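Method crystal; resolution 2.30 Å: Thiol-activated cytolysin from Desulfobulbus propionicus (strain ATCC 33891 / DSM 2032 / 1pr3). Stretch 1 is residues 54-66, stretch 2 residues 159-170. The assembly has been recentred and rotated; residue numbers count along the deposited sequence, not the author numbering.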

ATOM      1  N   SER A  54     -15.779   4.979  -4.045  1.00 34.85           N
ATOM      2  CA  SER A  54     -16.861   5.401  -4.906  1.00 34.82           C
ATOM      3  C   SER A  54     -16.284   5.891  -6.234  1.00 42.52           C
ATOM      4  O   SER A  54     -15.142   6.332  -6.332  1.00 40.37           O
ATOM      5  CB  SER A  54     -17.714   6.448  -4.221  1.00 32.33           C
ATOM      6  OG  SER A  54     -17.204   7.739  -4.358  1.00 46.05           O
ATOM      7  N   TYR A  55     -17.045   5.690  -7.280  1.00 34.32           N
ATOM      8  CA  TYR A  55     -16.639   6.065  -8.614  1.00 33.12           C
ATOM      9  C   TYR A  55     -17.667   7.076  -9.080  1.00 33.38           C
ATOM     10  O   TYR A  55     -18.863   6.851  -8.910  1.00 30.92           O
ATOM     11  CB  TYR A  55     -16.587   4.867  -9.548  1.00 33.58           C
ATOM     12  CG  TYR A  55     -16.148   5.263 -10.940  1.00 30.96           C
ATOM     13  CD1 TYR A  55     -14.817   5.545 -11.222  1.00 35.45           C
ATOM     14  CD2 TYR A  55     -17.067   5.368 -11.960  1.00 29.74           C
ATOM     15  CE1 TYR A  55     -14.406   5.929 -12.483  1.00 34.78           C
ATOM     16  CE2 TYR A  55     -16.671   5.767 -13.280  1.00 38.45           C
ATOM     17  CZ  TYR A  55     -15.350   6.042 -13.515  1.00 40.73           C
ATOM     18  OH  TYR A  55     -14.911   6.412 -14.745  1.00 40.81           O
ATOM     19  N   GLU A  56     -17.197   8.157  -9.680  1.00 34.49           N
ATOM     20  CA  GLU A  56     -17.995   9.285 -10.109  1.00 37.23           C
ATOM     21  C   GLU A  56     -17.700   9.482 -11.579  1.00 35.22           C
ATOM     22  O   GLU A  56     -16.517   9.593 -11.937  1.00 30.48           O
ATOM     23  CB  GLU A  56     -17.563  10.513  -9.355  1.00 42.01           C
ATOM     24  CG  GLU A  56     -18.516  11.620  -9.210  1.00 54.89           C
ATOM     25  CD  GLU A  56     -18.473  12.219  -7.794  1.00 77.03           C
ATOM     26  OE1 GLU A  56     -18.915  13.384  -7.666  1.00 77.14           O
ATOM     27  OE2 GLU A  56     -18.051  11.532  -6.809  1.00 74.67           O
ATOM     28  N   ALA A  57     -18.755   9.607 -12.397  1.00 25.70           N
ATOM     29  CA  ALA A  57     -18.597   9.874 -13.823  1.00 38.34           C
ATOM     30  C   ALA A  57     -19.912  10.305 -14.470  1.00 39.33           C
ATOM     31  O   ALA A  57     -21.000  10.023 -13.966  1.00 39.51           O
ATOM     32  CB  ALA A  57     -18.057   8.644 -14.554  1.00 29.71           C
ATOM     33  N   ASP A  58     -19.796  10.988 -15.598  1.00 41.69           N
ATOM     34  CA  ASP A  58     -20.978  11.280 -16.416  1.00 43.84           C
ATOM     35  C   ASP A  58     -21.643   9.992 -16.882  1.00 33.46           C
ATOM     36  O   ASP A  58     -20.986   9.112 -17.429  1.00 43.33           O
ATOM     37  CB  ASP A  58     -20.566  12.122 -17.610  1.00 35.29           C
ATOM     38  CG  ASP A  58     -20.139  13.512 -17.213  1.00 53.13           C
ATOM     39  OD1 ASP A  58     -20.517  13.995 -16.093  1.00 58.56           O
ATOM     40  OD2 ASP A  58     -19.405  14.115 -18.032  1.00 59.89           O
ATOM     41  N   PHE A  59     -22.946   9.858 -16.635  1.00 45.17           N
ATOM     42  CA  PHE A  59     -23.669   8.638 -16.986  1.00 40.61           C
ATOM     43  C   PHE A  59     -24.123   8.739 -18.437  1.00 42.76           C
ATOM     44  O   PHE A  59     -24.927   9.624 -18.795  1.00 42.57           O
ATOM     45  CB  PHE A  59     -24.858   8.415 -16.054  1.00 39.47           C
ATOM     46  CG  PHE A  59     -25.562   7.092 -16.242  1.00 44.81           C
ATOM     47  CD1 PHE A  59     -24.858   5.919 -16.477  1.00 42.37           C
ATOM     48  CD2 PHE A  59     -26.953   7.026 -16.168  1.00 48.71           C
ATOM     49  CE1 PHE A  59     -25.528   4.687 -16.648  1.00 46.18           C
ATOM     50  CE2 PHE A  59     -27.634   5.814 -16.327  1.00 44.25           C
ATOM     51  CZ  PHE A  59     -26.921   4.639 -16.558  1.00 57.12           C
ATOM     52  N   ASP A  60     -23.610   7.824 -19.253  1.00 45.61           N
ATOM     53  CA  ASP A  60     -24.021   7.655 -20.649  1.00 49.28           C
ATOM     54  C   ASP A  60     -25.283   6.801 -20.745  1.00 44.19           C
ATOM     55  O   ASP A  60     -25.357   5.708 -20.161  1.00 49.62           O
ATOM     56  CB  ASP A  60     -22.917   6.961 -21.452  1.00 44.56           C
ATOM     57  CG  ASP A  60     -22.224   7.877 -22.417  1.00 63.50           C
ATOM     58  OD1 ASP A  60     -22.671   9.040 -22.546  1.00 68.14           O
ATOM     59  OD2 ASP A  60     -21.228   7.421 -23.046  1.00 73.62           O
ATOM     60  N   ILE A  61     -26.274   7.279 -21.491  1.00 47.09           N
ATOM     61  CA  ILE A  61     -27.568   6.603 -21.558  1.00 36.43           C
ATOM     62  C   ILE A  61     -27.581   5.726 -22.801  1.00 36.41           C
ATOM     63  O   ILE A  61     -27.564   6.238 -23.922  1.00 37.90           O
ATOM     64  CB  ILE A  61     -28.732   7.594 -21.587  1.00 40.30           C
ATOM     65  CG1 ILE A  61     -28.577   8.710 -20.554  1.00 50.95           C
ATOM     66  CG2 ILE A  61     -30.014   6.842 -21.424  1.00 43.38           C
ATOM     67  CD1 ILE A  61     -28.657   8.270 -19.172  1.00 43.30           C
ATOM     68  N   ALA A  62     -27.587   4.408 -22.611  1.00 33.71           N
ATOM     69  CA  ALA A  62     -27.739   3.469 -23.709  1.00 36.39           C
ATOM     70  C   ALA A  62     -29.162   3.479 -24.254  1.00 39.65           C
ATOM     71  O   ALA A  62     -30.137   3.690 -23.532  1.00 39.19           O
ATOM     72  CB  ALA A  62     -27.404   2.050 -23.272  1.00 41.60           C
ATOM     73  N   VAL A  63     -29.270   3.250 -25.554  1.00 35.76           N
ATOM     74  CA  VAL A  63     -30.559   2.942 -26.156  1.00 33.68           C
ATOM     75  C   VAL A  63     -30.965   1.531 -25.766  1.00 32.25           C
ATOM     76  O   VAL A  63     -30.342   0.572 -26.214  1.00 37.57           O
ATOM     77  CB  VAL A  63     -30.504   3.031 -27.686  1.00 35.85           C
ATOM     78  CG1 VAL A  63     -31.790   2.468 -28.288  1.00 32.16           C
ATOM     79  CG2 VAL A  63     -30.321   4.439 -28.191  1.00 36.74           C
ATOM     80  N   PRO A  64     -32.015   1.331 -24.999  1.00 37.63           N
ATOM     81  CA  PRO A  64     -32.391  -0.046 -24.667  1.00 38.25           C
ATOM     82  C   PRO A  64     -32.915  -0.800 -25.881  1.00 44.78           C
ATOM     83  O   PRO A  64     -33.596  -0.245 -26.747  1.00 49.37           O
ATOM     84  CB  PRO A  64     -33.473   0.114 -23.589  1.00 47.39           C
ATOM     85  CG  PRO A  64     -33.402   1.547 -23.149  1.00 40.68           C
ATOM     86  CD  PRO A  64     -32.859   2.332 -24.339  1.00 37.61           C
ATOM     87  N   SER A  65     -32.576  -2.084 -25.925  1.00 46.94           N
ATOM     88  CA  SER A  65     -33.043  -2.989 -26.972  1.00 49.04           C
ATOM     89  C   SER A  65     -34.558  -2.928 -27.171  1.00 51.99           C
ATOM     90  O   SER A  65     -35.059  -3.068 -28.290  1.00 51.12           O
ATOM     91  CB  SER A  65     -32.652  -4.415 -26.592  1.00 58.48           C
ATOM     92  OG  SER A  65     -33.432  -4.825 -25.455  1.00 79.61           O
ATOM     93  N   ALA A  66     -35.304  -2.766 -26.097  1.00 52.05           N
ATOM     94  CA  ALA A  66     -36.751  -2.897 -26.163  1.00 55.24           C
ATOM     95  C   ALA A  66     -37.435  -1.561 -26.315  1.00 52.03           C
ATOM     96  O   ALA A  66     -38.658  -1.523 -26.441  1.00 48.16           O
ATOM     97  CB  ALA A  66     -37.298  -3.604 -24.913  1.00 52.54           C
ATOM     98  N   LEU A 159     -20.969  -1.282 -13.347  1.00 41.55           N
ATOM     99  CA  LEU A 159     -21.009  -1.607 -14.763  1.00 42.54           C
ATOM    100  C   LEU A 159     -21.704  -0.512 -15.536  1.00 39.82           C
ATOM    101  O   LEU A 159     -21.142   0.041 -16.483  1.00 47.08           O
ATOM    102  CB  LEU A 159     -21.732  -2.939 -14.991  1.00 45.58           C
ATOM    103  CG  LEU A 159     -21.323  -3.698 -16.254  1.00 52.32           C
ATOM    104  CD1 LEU A 159     -21.467  -5.191 -16.207  1.00 45.77           C
ATOM    105  CD2 LEU A 159     -22.184  -3.196 -17.419  1.00 60.23           C
HETATM  106  N   MSE A 160     -22.913  -0.164 -15.140  1.00 45.90           N
HETATM  107  CA  MSE A 160     -23.679   0.802 -15.913  1.00 43.36           C
HETATM  108  C   MSE A 160     -22.936   2.102 -15.961  1.00 41.43           C
HETATM  109  O   MSE A 160     -22.852   2.731 -16.978  1.00 39.51           O
HETATM  110  CB  MSE A 160     -25.057   1.017 -15.337  1.00 53.40           C
HETATM  111  CG  MSE A 160     -26.078  -0.032 -15.792  1.00 69.76           C
HETATM  112 SE   MSE A 160     -27.565  -0.090 -14.496  0.71 92.23          SE
HETATM  113  CE  MSE A 160     -28.073   1.768 -14.527  1.00 64.16           C
ATOM    114  N   LEU A 161     -22.334   2.495 -14.849  1.00 36.46           N
ATOM    115  CA  LEU A 161     -21.727   3.822 -14.800  1.00 43.24           C
ATOM    116  C   LEU A 161     -20.410   3.924 -15.575  1.00 44.59           C
ATOM    117  O   LEU A 161     -20.050   4.998 -16.051  1.00 44.01           O
ATOM    118  CB  LEU A 161     -21.491   4.203 -13.347  1.00 31.82           C
ATOM    119  CG  LEU A 161     -21.139   5.653 -13.139  1.00 35.17           C
ATOM    120  CD1 LEU A 161     -22.215   6.572 -13.718  1.00 36.49           C
ATOM    121  CD2 LEU A 161     -20.952   5.919 -11.623  1.00 35.89           C
ATOM    122  N   LYS A 162     -19.634   2.859 -15.635  1.00 42.60           N
ATOM    123  CA  LYS A 162     -18.345   2.927 -16.286  1.00 37.29           C
ATOM    124  C   LYS A 162     -18.473   2.696 -17.780  1.00 43.20           C
ATOM    125  O   LYS A 162     -17.773   3.332 -18.556  1.00 53.27           O
ATOM    126  CB  LYS A 162     -17.418   1.904 -15.657  1.00 41.57           C
ATOM    127  CG  LYS A 162     -16.882   2.361 -14.313  1.00 45.87           C
ATOM    128  CD  LYS A 162     -15.699   1.491 -13.871  1.00 42.28           C
ATOM    129  CE  LYS A 162     -14.881   2.135 -12.755  1.00 40.83           C
ATOM    130  NZ  LYS A 162     -13.832   1.187 -12.321  1.00 46.49           N
ATOM    131  N   PHE A 163     -19.431   1.874 -18.188  1.00 41.89           N
ATOM    132  CA  PHE A 163     -19.607   1.439 -19.559  1.00 51.69           C
ATOM    133  C   PHE A 163     -20.827   2.009 -20.274  1.00 45.12           C
ATOM    134  O   PHE A 163     -20.996   1.733 -21.460  1.00 54.09           O
ATOM    135  CB  PHE A 163     -19.702  -0.087 -19.562  1.00 46.01           C
ATOM    136  CG  PHE A 163     -18.457  -0.742 -19.071  1.00 37.97           C
ATOM    137  CD1 PHE A 163     -18.299  -1.049 -17.730  1.00 45.91           C
ATOM    138  CD2 PHE A 163     -17.418  -1.020 -19.951  1.00 39.53           C
ATOM    139  CE1 PHE A 163     -17.136  -1.637 -17.269  1.00 43.08           C
ATOM    140  CE2 PHE A 163     -16.241  -1.621 -19.501  1.00 40.93           C
ATOM    141  CZ  PHE A 163     -16.092  -1.918 -18.154  1.00 39.06           C
ATOM    142  N   GLY A 164     -21.697   2.749 -19.602  1.00 51.76           N
ATOM    143  CA  GLY A 164     -22.832   3.368 -20.285  1.00 51.32           C
ATOM    144  C   GLY A 164     -23.672   2.424 -21.122  1.00 58.59           C
ATOM    145  O   GLY A 164     -24.170   2.814 -22.188  1.00 59.87           O
ATOM    146  N   CYS A 165     -23.886   1.207 -20.648  1.00 49.63           N
ATOM    147  CA  CYS A 165     -24.547   0.210 -21.471  1.00 59.24           C
ATOM    148  C   CYS A 165     -25.928  -0.135 -20.917  1.00 61.94           C
ATOM    149  O   CYS A 165     -26.337   0.317 -19.837  1.00 59.25           O
ATOM    150  CB  CYS A 165     -23.673  -1.045 -21.569  1.00 60.98           C
ATOM    151  SG  CYS A 165     -23.444  -1.856 -19.966  1.00 66.34           S
ATOM    152  N   ASP A 166     -26.640  -0.956 -21.699  1.00 58.82           N
ATOM    153  CA  ASP A 166     -28.000  -1.384 -21.388  1.00 76.09           C
ATOM    154  C   ASP A 166     -27.882  -2.662 -20.570  1.00 69.00           C
ATOM    155  O   ASP A 166     -27.716  -3.741 -21.127  1.00 61.65           O
ATOM    156  CB  ASP A 166     -28.809  -1.603 -22.667  1.00 71.33           C
ATOM    157  CG  ASP A 166     -30.172  -2.273 -22.405  1.00 71.98           C
ATOM    158  OD1 ASP A 166     -30.611  -2.974 -23.347  1.00 72.61           O
ATOM    159  OD2 ASP A 166     -30.790  -2.090 -21.299  1.00 72.75           O
ATOM    160  N   ILE A 167     -27.952  -2.551 -19.245  1.00 61.06           N
ATOM    161  CA  ILE A 167     -27.725  -3.722 -18.409  1.00 71.45           C
ATOM    162  C   ILE A 167     -28.646  -4.858 -18.816  1.00 73.47           C
ATOM    163  O   ILE A 167     -28.248  -6.032 -18.842  1.00 73.64           O
ATOM    164  CB  ILE A 167     -27.927  -3.363 -16.926  1.00 86.24           C
ATOM    165  CG1 ILE A 167     -27.197  -4.408 -16.071  1.00 87.72           C
ATOM    166  CG2 ILE A 167     -29.436  -3.312 -16.578  1.00 83.89           C
ATOM    167  CD1 ILE A 167     -25.703  -4.171 -15.914  1.00 78.06           C
ATOM    168  N   SER A 168     -29.900  -4.527 -19.110  1.00 72.23           N
ATOM    169  CA  SER A 168     -30.881  -5.540 -19.443  1.00 68.40           C
ATOM    170  C   SER A 168     -30.392  -6.412 -20.592  1.00 65.45           C
ATOM    171  O   SER A 168     -30.410  -7.641 -20.494  1.00 60.54           O
ATOM    172  CB  SER A 168     -32.202  -4.865 -19.789  1.00 69.81           C
ATOM    173  OG  SER A 168     -32.954  -5.666 -20.686  1.00 78.79           O
ATOM    174  N   TYR A 169     -29.948  -5.788 -21.693  1.00 68.12           N
ATOM    175  CA  TYR A 169     -29.385  -6.532 -22.824  1.00 65.39           C
ATOM    176  C   TYR A 169     -28.180  -7.368 -22.394  1.00 66.00           C
ATOM    177  O   TYR A 169     -28.079  -8.568 -22.693  1.00 60.79           O
ATOM    178  CB  TYR A 169     -28.984  -5.544 -23.926  1.00 65.84           C
ATOM    179  CG  TYR A 169     -28.409  -6.158 -25.201  1.00 66.05           C
ATOM    180  CD1 TYR A 169     -29.246  -6.704 -26.167  1.00 61.51           C
ATOM    181  CD2 TYR A 169     -27.027  -6.160 -25.448  1.00 64.70           C
ATOM    182  CE1 TYR A 169     -28.740  -7.247 -27.329  1.00 66.44           C
ATOM    183  CE2 TYR A 169     -26.508  -6.708 -26.613  1.00 62.76           C
ATOM    184  CZ  TYR A 169     -27.367  -7.250 -27.547  1.00 65.84           C
ATOM    185  OH  TYR A 169     -26.872  -7.799 -28.701  1.00 67.15           O
ATOM    186  N   LEU A 170     -27.260  -6.745 -21.671  1.00 67.12           N
ATOM    187  CA  LEU A 170     -26.013  -7.408 -21.342  1.00 67.58           C
ATOM    188  C   LEU A 170     -26.231  -8.522 -20.340  1.00 67.98           C
ATOM    189  O   LEU A 170     -25.433  -9.460 -20.290  1.00 64.89           O
ATOM    190  CB  LEU A 170     -25.023  -6.400 -20.785  1.00 71.47           C
ATOM    191  CG  LEU A 170     -23.551  -6.757 -20.875  1.00 73.02           C
ATOM    192  CD1 LEU A 170     -23.110  -6.602 -22.295  1.00 72.33           C
ATOM    193  CD2 LEU A 170     -22.792  -5.841 -19.936  1.00 69.90           C
TER
HETATM  194  O   HOH W   1     -27.230   3.564 -19.858  1.00 37.93           O
HETATM  195  O   HOH W   2     -34.084  -3.159 -23.100  1.00 58.06           O

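The strand that carries Y55 and A57 crosses the helix segment 159-163 at 74°, with the two axes 7.7 Å apart at their closest, and the chain that follows the strand runs on past the turn after that helix. Residues 54-66 and 159-170 together bury 678 Å², both sides summed, and L161, F59 and Y55 contribute the largest shares.

L161 covers the most. Its CA-CB bond points sideways to the strand, but the t, p rotamer brings the end of the side chain nearer, so that its two methyls reach different residues of the first stretch. L161 CD2 lies 3.5 Å from Y55 O and 3.9 Å from Y55 CD2, at the edge of the tyrosine ring; L161 CD1 lies 3.7 Å from A57 O and 3.9 Å from F59 CD1. The leucine thus spans the alternate residues Y55, A57 and F59, while E56 and D58 between them direct their CB atoms away from the helix.

F59 also starts sideways and turns its ring inward, with chi1 at -173°. The ring edge meets the helix backbone, F59 CE1 standing 3.3 Å from M160 O. That carbonyl is already engaged within the helix, M160 O accepting from G164 N at 2.9 Å, and the approach of the ring adds a close carbon-oxygen contact to it. Farther out, F59 CZ packs 3.7 Å from CE of M160, a selenomethionine, so the phenylalanine has apolar neighbours on both M160 and L161.

Y55 points toward the helix and offers one ring face to K162. The extended lysine lays its aliphatic chain over this face: K162 CE sits 3.7 Å from the Y55 ring centroid, only 7° off the normal, in a CH-pi contact. K162 NZ is 4.9 Å from the same centroid and 19° off the normal, which adds a cation-pi interaction. The lysine therefore uses both its methylene groups and its charge against a single aromatic ring.

At D60 the two backbones come nearest at G164, whose CA is 4.5 Å from D60 CA; G164 is the first residue to leave helical geometry after the helix. Its positive phi favours glycine, and the space is equally restrictive: an ideal CB on G164 would lie 2.5 Å from D60 CB, a clash. Without one, G164 CA approaches D60 O to 3.4 Å. Water 1 bridges the two stretches here, donating to D60 O (2.9 Å) and, weakly, to C165 O (3.4 Å) while accepting from A62 N (2.9 Å). The small A62 side chain fits against the turn, A62 CB lying 3.5 Å from both G164 O and D166 N.

D166 closes the contact at the N-cap of the next helix. D166 OD1 accepts weakly from Y169 N at 3.3 Å, the capping bond, and from S65 N at 3.4 Å, a weak bond that is nonetheless nearly linear at 171°. One carboxylate oxygen thereby ties the start of the helix to the first stretch. S65 CB also lies 4.1 Å from Y169 CD1, extending the contact onto the first turn of that helix.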